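Local coordinates for esterase (Alcaligenes sp., PDB 1QLW), which probably hydrolyses carboxylic esters, as a bacterial esterase of the alpha/beta-hydrolase fold, at residues P183-I195 with Y211-I223. Residues are numbered along the deposited sequence; the frame is centred on the assembly and turned at random.
Sequences PNPTVANLSKLAI and YPFQTAAMNPKGI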
ATOM      1  N   PRO A 183      20.713   0.910 -10.903  1.00 14.24           N
ATOM      2  CA  PRO A 183      19.993   1.024  -9.647  1.00 14.30           C
ATOM      3  C   PRO A 183      18.490   1.050  -9.822  1.00 12.67           C
ATOM      4  O   PRO A 183      17.932   1.517 -10.821  1.00 13.79           O
ATOM      5  CB  PRO A 183      20.471   2.386  -9.097  1.00 15.90           C
ATOM      6  CG  PRO A 183      21.858   2.507  -9.649  1.00 17.20           C
ATOM      7  CD  PRO A 183      21.739   1.980 -11.042  1.00 16.81           C
ATOM      8  N   ASN A 184      17.806   0.493  -8.833  1.00 12.39           N
ATOM      9  CA  ASN A 184      16.344   0.439  -8.889  1.00 12.04           C
ATOM     10  C   ASN A 184      15.810   1.853  -8.981  1.00 11.84           C
ATOM     11  O   ASN A 184      16.378   2.778  -8.408  1.00 12.14           O
ATOM     12  CB  ASN A 184      15.883  -0.257  -7.598  1.00 12.61           C
ATOM     13  CG  ASN A 184      14.387  -0.504  -7.587  1.00 12.67           C
ATOM     14  OD1 ASN A 184      13.926  -1.563  -8.078  1.00 15.76           O
ATOM     15  ND2 ASN A 184      13.654   0.426  -7.073  1.00 11.95           N
ATOM     16  N   PRO A 185      14.677   2.066  -9.644  1.00 12.37           N
ATOM     17  CA  PRO A 185      14.069   3.391  -9.745  1.00 12.57           C
ATOM     18  C   PRO A 185      13.788   4.064  -8.422  1.00 12.08           C
ATOM     19  O   PRO A 185      13.729   5.308  -8.331  1.00 12.64           O
ATOM     20  CB  PRO A 185      12.796   3.153 -10.564  1.00 13.68           C
ATOM     21  CG  PRO A 185      13.155   1.994 -11.443  1.00 14.32           C
ATOM     22  CD  PRO A 185      13.957   1.108 -10.517  1.00 13.49           C
ATOM     23  N   THR A 186      13.646   3.295  -7.332  1.00 11.93           N
ATOM     24  CA  THR A 186      13.488   3.888  -6.011  1.00 11.69           C
ATOM     25  C   THR A 186      14.638   4.832  -5.692  1.00 11.49           C
ATOM     26  O   THR A 186      14.446   5.827  -4.996  1.00 12.41           O
ATOM     27  CB  THR A 186      13.389   2.781  -4.946  1.00 11.70           C
ATOM     28  OG1 THR A 186      12.300   1.897  -5.241  1.00 11.91           O
ATOM     29  CG2 THR A 186      13.182   3.340  -3.565  1.00 12.59           C
ATOM     30  N   VAL A 187      15.850   4.499  -6.117  1.00 11.80           N
ATOM     31  CA  VAL A 187      17.028   5.309  -5.795  1.00 12.37           C
ATOM     32  C   VAL A 187      16.894   6.738  -6.261  1.00 12.38           C
ATOM     33  O   VAL A 187      17.095   7.677  -5.470  1.00 13.47           O
ATOM     34  CB  VAL A 187      18.270   4.614  -6.389  1.00 13.29           C
ATOM     35  CG1 VAL A 187      19.488   5.534  -6.315  1.00 14.47           C
ATOM     36  CG2 VAL A 187      18.540   3.310  -5.637  1.00 14.69           C
ATOM     37  N   ALA A 188      16.556   6.957  -7.544  1.00 12.83           N
ATOM     38  CA  ALA A 188      16.373   8.313  -8.021  1.00 13.38           C
ATOM     39  C   ALA A 188      15.199   8.995  -7.327  1.00 13.07           C
ATOM     40  O   ALA A 188      15.221  10.193  -7.068  1.00 13.97           O
ATOM     41  CB  ALA A 188      16.134   8.320  -9.517  1.00 14.88           C
ATOM     42  N   ASN A 189      14.136   8.243  -7.045  1.00 12.31           N
ATOM     43  CA  ASN A 189      12.984   8.816  -6.354  1.00 12.85           C
ATOM     44  C   ASN A 189      13.330   9.250  -4.940  1.00 12.21           C
ATOM     45  O   ASN A 189      12.805  10.263  -4.464  1.00 12.87           O
ATOM     46  CB  ASN A 189      11.819   7.832  -6.376  1.00 13.44           C
ATOM     47  CG  ASN A 189      11.230   7.715  -7.773  1.00 13.37           C
ATOM     48  OD1 ASN A 189      11.234   8.679  -8.527  1.00 15.04           O
ATOM     49  ND2 ASN A 189      10.718   6.537  -8.079  1.00 14.48           N
ATOM     50  N   LEU A 190      14.228   8.523  -4.259  1.00 12.28           N
ATOM     51  CA  LEU A 190      14.643   8.952  -2.927  1.00 12.22           C
ATOM     52  C   LEU A 190      15.413  10.272  -3.007  1.00 12.13           C
ATOM     53  O   LEU A 190      15.306  11.074  -2.075  1.00 13.15           O
ATOM     54  CB  LEU A 190      15.490   7.887  -2.246  1.00 12.70           C
ATOM     55  CG  LEU A 190      14.703   6.632  -1.834  1.00 13.32           C
ATOM     56  CD1 LEU A 190      15.683   5.527  -1.456  1.00 15.79           C
ATOM     57  CD2 LEU A 190      13.758   6.926  -0.689  1.00 14.44           C
ATOM     58  N   SER A 191      16.172  10.510  -4.078  1.00 12.94           N
ATOM     59  CA  SER A 191      16.845  11.804  -4.214  1.00 12.88           C
ATOM     60  C   SER A 191      15.807  12.907  -4.386  1.00 13.42           C
ATOM     61  O   SER A 191      15.887  13.946  -3.737  1.00 14.13           O
ATOM     62  CB  SER A 191      17.789  11.793  -5.406  1.00 14.84           C
ATOM     63  OG  SER A 191      18.281  13.094  -5.662  1.00 16.20           O
ATOM     64  N   LYS A 192      14.809  12.681  -5.254  1.00 13.11           N
ATOM     65  CA  LYS A 192      13.766  13.695  -5.417  1.00 14.35           C
ATOM     66  C   LYS A 192      13.096  13.973  -4.092  1.00 14.12           C
ATOM     67  O   LYS A 192      12.800  15.131  -3.775  1.00 15.53           O
ATOM     68  CB  LYS A 192      12.757  13.211  -6.457  1.00 15.14           C
ATOM     69  CG  LYS A 192      13.317  13.190  -7.869  1.00 18.28           C
ATOM     70  CD  LYS A 192      12.305  12.652  -8.877  1.00 21.20           C
ATOM     71  CE  LYS A 192      12.833  12.915 -10.288  1.00 26.47           C
ATOM     72  NZ  LYS A 192      11.891  12.442 -11.330  1.00 29.78           N
ATOM     73  N   LEU A 193      12.779  12.925  -3.316  1.00 13.19           N
ATOM     74  CA  LEU A 193      12.144  13.129  -2.023  1.00 13.73           C
ATOM     75  C   LEU A 193      13.038  13.892  -1.060  1.00 13.90           C
ATOM     76  O   LEU A 193      12.592  14.828  -0.389  1.00 15.00           O
ATOM     77  CB  LEU A 193      11.735  11.781  -1.433  1.00 13.31           C
ATOM     78  CG  LEU A 193      11.061  11.822  -0.058  1.00 13.95           C
ATOM     79  CD1 LEU A 193       9.783  12.628  -0.067  1.00 15.68           C
ATOM     80  CD2 LEU A 193      10.810  10.417   0.472  1.00 16.18           C
ATOM     81  N   ALA A 194      14.313  13.505  -0.980  1.00 13.59           N
ATOM     82  CA  ALA A 194      15.233  14.200  -0.074  1.00 14.81           C
ATOM     83  C   ALA A 194      15.346  15.681  -0.411  1.00 15.52           C
ATOM     84  O   ALA A 194      15.426  16.528   0.489  1.00 16.84           O
ATOM     85  CB  ALA A 194      16.584  13.519  -0.067  1.00 15.39           C
ATOM     86  N   ILE A 195      15.402  15.994  -1.700  1.00 15.89           N
ATOM     87  CA  ILE A 195      15.497  17.390  -2.142  1.00 17.58           C
ATOM     88  C   ILE A 195      14.223  18.124  -1.780  1.00 18.39           C
ATOM     89  O   ILE A 195      14.253  19.254  -1.290  1.00 20.37           O
ATOM     90  CB  ILE A 195      15.813  17.437  -3.642  1.00 18.39           C
ATOM     91  CG1 ILE A 195      17.237  16.911  -3.882  1.00 20.10           C
ATOM     92  CG2 ILE A 195      15.661  18.836  -4.211  1.00 20.88           C
ATOM     93  CD1 ILE A 195      17.534  16.608  -5.338  1.00 22.82           C
ATOM     94  N   TYR A 211      20.351   1.215  -1.295  1.00 12.07           N
ATOM     95  CA  TYR A 211      19.709   2.343  -1.963  1.00 12.34           C
ATOM     96  C   TYR A 211      20.149   3.710  -1.503  1.00 11.99           C
ATOM     97  O   TYR A 211      20.477   4.541  -2.353  1.00 13.19           O
ATOM     98  CB  TYR A 211      18.181   2.269  -1.941  1.00 12.60           C
ATOM     99  CG  TYR A 211      17.491   1.152  -2.672  1.00 11.69           C
ATOM    100  CD1 TYR A 211      18.126   0.157  -3.405  1.00 12.21           C
ATOM    101  CD2 TYR A 211      16.092   1.124  -2.660  1.00 11.78           C
ATOM    102  CE1 TYR A 211      17.400  -0.846  -4.031  1.00 12.10           C
ATOM    103  CE2 TYR A 211      15.359   0.148  -3.293  1.00 11.71           C
ATOM    104  CZ  TYR A 211      16.021  -0.849  -3.984  1.00 11.37           C
ATOM    105  OH  TYR A 211      15.349  -1.868  -4.621  1.00 12.73           O
ATOM    106  N   PRO A 212      20.138   4.015  -0.208  1.00 12.59           N
ATOM    107  CA  PRO A 212      20.495   5.379   0.199  1.00 13.19           C
ATOM    108  C   PRO A 212      21.886   5.788  -0.214  1.00 12.35           C
ATOM    109  O   PRO A 212      22.135   6.968  -0.467  1.00 13.32           O
ATOM    110  CB  PRO A 212      20.329   5.385   1.711  1.00 14.63           C
ATOM    111  CG  PRO A 212      19.535   4.199   2.038  1.00 17.99           C
ATOM    112  CD  PRO A 212      19.674   3.199   0.927  1.00 13.86           C
ATOM    113  N   PHE A 213      22.807   4.828  -0.224  1.00 12.60           N
ATOM    114  CA  PHE A 213      24.174   5.106  -0.633  1.00 12.52           C
ATOM    115  C   PHE A 213      24.255   5.405  -2.119  1.00 12.60           C
ATOM    116  O   PHE A 213      25.023   6.260  -2.550  1.00 14.20           O
ATOM    117  CB  PHE A 213      25.079   3.923  -0.271  1.00 13.12           C
ATOM    118  CG  PHE A 213      25.045   3.573   1.189  1.00 13.25           C
ATOM    119  CD1 PHE A 213      25.697   4.360   2.129  1.00 14.49           C
ATOM    120  CD2 PHE A 213      24.352   2.468   1.630  1.00 14.63           C
ATOM    121  CE1 PHE A 213      25.673   4.029   3.476  1.00 15.09           C
ATOM    122  CE2 PHE A 213      24.325   2.116   2.963  1.00 15.78           C
ATOM    123  CZ  PHE A 213      24.990   2.906   3.890  1.00 15.58           C
ATOM    124  N   GLN A 214      23.472   4.665  -2.929  1.00 12.90           N
ATOM    125  CA  GLN A 214      23.389   4.962  -4.350  1.00 13.54           C
ATOM    126  C   GLN A 214      22.717   6.312  -4.570  1.00 13.16           C
ATOM    127  O   GLN A 214      23.110   7.069  -5.468  1.00 14.83           O
ATOM    128  CB  GLN A 214      22.633   3.838  -5.069  1.00 13.41           C
ATOM    129  CG  GLN A 214      23.414   2.542  -5.035  1.00 13.78           C
ATOM    130  CD  GLN A 214      22.678   1.353  -5.588  1.00 14.56           C
ATOM    131  OE1 GLN A 214      21.443   1.345  -5.644  1.00 16.50           O
ATOM    132  NE2 GLN A 214      23.390   0.312  -5.986  1.00 16.48           N
ATOM    133  N   THR A 215      21.705   6.655  -3.788  1.00 12.98           N
ATOM    134  CA  THR A 215      21.056   7.959  -3.902  1.00 13.42           C
ATOM    135  C   THR A 215      22.093   9.045  -3.639  1.00 13.40           C
ATOM    136  O   THR A 215      22.196  10.002  -4.419  1.00 14.30           O
ATOM    137  CB  THR A 215      19.900   8.065  -2.903  1.00 13.90           C
ATOM    138  OG1 THR A 215      18.932   7.040  -3.185  1.00 14.82           O
ATOM    139  CG2 THR A 215      19.222   9.419  -2.977  1.00 15.11           C
ATOM    140  N   ALA A 216      22.860   8.905  -2.550  1.00 13.92           N
ATOM    141  CA  ALA A 216      23.820   9.929  -2.183  1.00 14.68           C
ATOM    142  C   ALA A 216      24.920  10.096  -3.215  1.00 15.40           C
ATOM    143  O   ALA A 216      25.377  11.218  -3.454  1.00 16.90           O
ATOM    144  CB  ALA A 216      24.390   9.635  -0.804  1.00 16.56           C
ATOM    145  N   ALA A 217      25.348   8.990  -3.827  1.00 15.54           N
ATOM    146  CA  ALA A 217      26.357   9.077  -4.884  1.00 17.35           C
ATOM    147  C   ALA A 217      25.793   9.816  -6.093  1.00 17.52           C
ATOM    148  O   ALA A 217      26.508  10.583  -6.759  1.00 20.49           O
ATOM    149  CB  ALA A 217      26.828   7.694  -5.280  1.00 18.74           C
ATOM    150  N   MET A 218      24.515   9.608  -6.417  1.00 17.25           N
ATOM    151  CA  MET A 218      23.888  10.292  -7.544  1.00 18.87           C
ATOM    152  C   MET A 218      23.769  11.788  -7.260  1.00 17.25           C
ATOM    153  O   MET A 218      24.068  12.630  -8.109  1.00 19.98           O
ATOM    154  CB  MET A 218      22.536   9.653  -7.808  1.00 21.81           C
ATOM    155  CG  MET A 218      21.704  10.224  -8.935  1.00 26.54           C
ATOM    156  SD  MET A 218      19.992   9.617  -8.897  1.00 32.34           S
ATOM    157  CE  MET A 218      20.299   7.876  -9.133  1.00 32.88           C
ATOM    158  N   ASN A 219      23.343  12.126  -6.053  1.00 16.45           N
ATOM    159  CA  ASN A 219      23.172  13.519  -5.637  1.00 16.93           C
ATOM    160  C   ASN A 219      23.075  13.551  -4.121  1.00 16.79           C
ATOM    161  O   ASN A 219      22.141  12.975  -3.562  1.00 16.57           O
ATOM    162  CB  ASN A 219      21.898  14.063  -6.283  1.00 18.46           C
ATOM    163  CG  ASN A 219      21.729  15.543  -6.077  1.00 20.26           C
ATOM    164  OD1 ASN A 219      22.396  16.120  -5.206  1.00 21.58           O
ATOM    165  ND2 ASN A 219      20.900  16.206  -6.876  1.00 21.89           N
ATOM    166  N   PRO A 220      24.024  14.164  -3.415  1.00 17.49           N
ATOM    167  CA  PRO A 220      23.990  14.169  -1.967  1.00 17.29           C
ATOM    168  C   PRO A 220      22.971  15.134  -1.377  1.00 16.76           C
ATOM    169  O   PRO A 220      22.757  15.122  -0.154  1.00 17.80           O
ATOM    170  CB  PRO A 220      25.411  14.582  -1.587  1.00 20.49           C
ATOM    171  CG  PRO A 220      25.841  15.435  -2.728  1.00 21.29           C
ATOM    172  CD  PRO A 220      25.234  14.817  -3.971  1.00 20.85           C
ATOM    173  N   LYS A 221      22.364  15.995  -2.176  1.00 16.88           N
ATOM    174  CA  LYS A 221      21.486  17.033  -1.668  1.00 17.23           C
ATOM    175  C   LYS A 221      20.314  16.474  -0.876  1.00 16.34           C
ATOM    176  O   LYS A 221      19.580  15.605  -1.314  1.00 17.37           O
ATOM    177  CB  LYS A 221      20.965  17.909  -2.805  1.00 20.41           C
ATOM    178  CG  LYS A 221      20.112  19.088  -2.360  1.00 23.26           C
ATOM    179  CD  LYS A 221      19.844  20.042  -3.514  1.00 29.63           C
ATOM    180  CE  LYS A 221      19.085  21.266  -3.026  1.00 33.50           C
ATOM    181  NZ  LYS A 221      19.606  21.740  -1.714  1.00 37.66           N
ATOM    182  N   GLY A 222      20.153  17.006   0.323  1.00 16.07           N
ATOM    183  CA  GLY A 222      19.039  16.651   1.191  1.00 16.66           C
ATOM    184  C   GLY A 222      19.213  15.376   1.991  1.00 15.82           C
ATOM    185  O   GLY A 222      18.280  14.989   2.715  1.00 17.29           O
ATOM    186  N   ILE A 223      20.366  14.708   1.886  1.00 15.88           N
ATOM    187  CA  ILE A 223      20.575  13.466   2.621  1.00 17.29           C
ATOM    188  C   ILE A 223      21.343  13.775   3.890  1.00 16.65           C
ATOM    189  O   ILE A 223      22.551  14.042   3.862  1.00 20.09           O
ATOM    190  CB  ILE A 223      21.299  12.409   1.780  1.00 18.65           C
ATOM    191  CG1 ILE A 223      20.503  12.198   0.493  1.00 21.31           C
ATOM    192  CG2 ILE A 223      21.478  11.117   2.570  1.00 19.11           C
ATOM    193  CD1 ILE A 223      21.106  11.229  -0.476  1.00 24.21           C
TER
HETATM  194  O   HOH W   1      19.540  -0.338  -6.743  1.00 13.98           O
HETATM  195  O   HOH W   2      19.532  13.694  -3.331  1.00 18.36           O
HETATM  196  O   HOH W   3      16.693  20.674  -1.091  1.00 32.54           O
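Val-187 and Thr-215 bring their backbones to 5.2 Å, CA to CA, where helix 185-195 passes helix 211-218 at -64°, their axes 8.4 Å apart. Both belong to the alpha/beta-hydrolase fold, and the chain runs from the first helix through strand 200-205 of the central sheet into the second. Val-187 is the knob of a knobs-into-holes contact, set among Tyr-211, Gln-214, Thr-215 and Met-218; with CG1 anti to its backbone N (chi1 169°), that methyl lies against Thr-215 and Met-218 CE while CG2 comes 3.8 Å from Tyr-211 CG. A branched side chain suits this place, filling two directions at once. Thr-215 is small enough for the close crossing: its OG1 sits 3.0 Å from Val-187 O, with Tyr-211 O of its own helix also close by, while its CG2 packs on Ser-191. The Tyr-211 ring lies across the start of the other helix, meeting Asn-184, Thr-186 and Val-187 obliquely, with Thr-186 CB 3.7 Å from Tyr-211 CE2, while its hydroxyl hydrogen-bonds to Gln-104. An alanine in place of Tyr-211 would probably leave Thr-186 and Val-187 CG2 without their aromatic partner and Gln-104 without this bond. Thr-186 OG1 is itself held by the backbone N of Ser-105. Farther along, the chain leaves the helix at Asn-219, whose OD1 accepts from Lys-221 N in an Asx turn, and a type II turn follows. Gly-222 suits its place twice over, since its positive phi favours glycine and a CB would run into Ala-194 O; the small Ala-194 keeps its CB 3.6 Å from Gly-222 O. Between Ser-191 and the turn a water accepts from Ser-191 OG at 2.7 Å and donates to Asn-219 O and Lys-221 O.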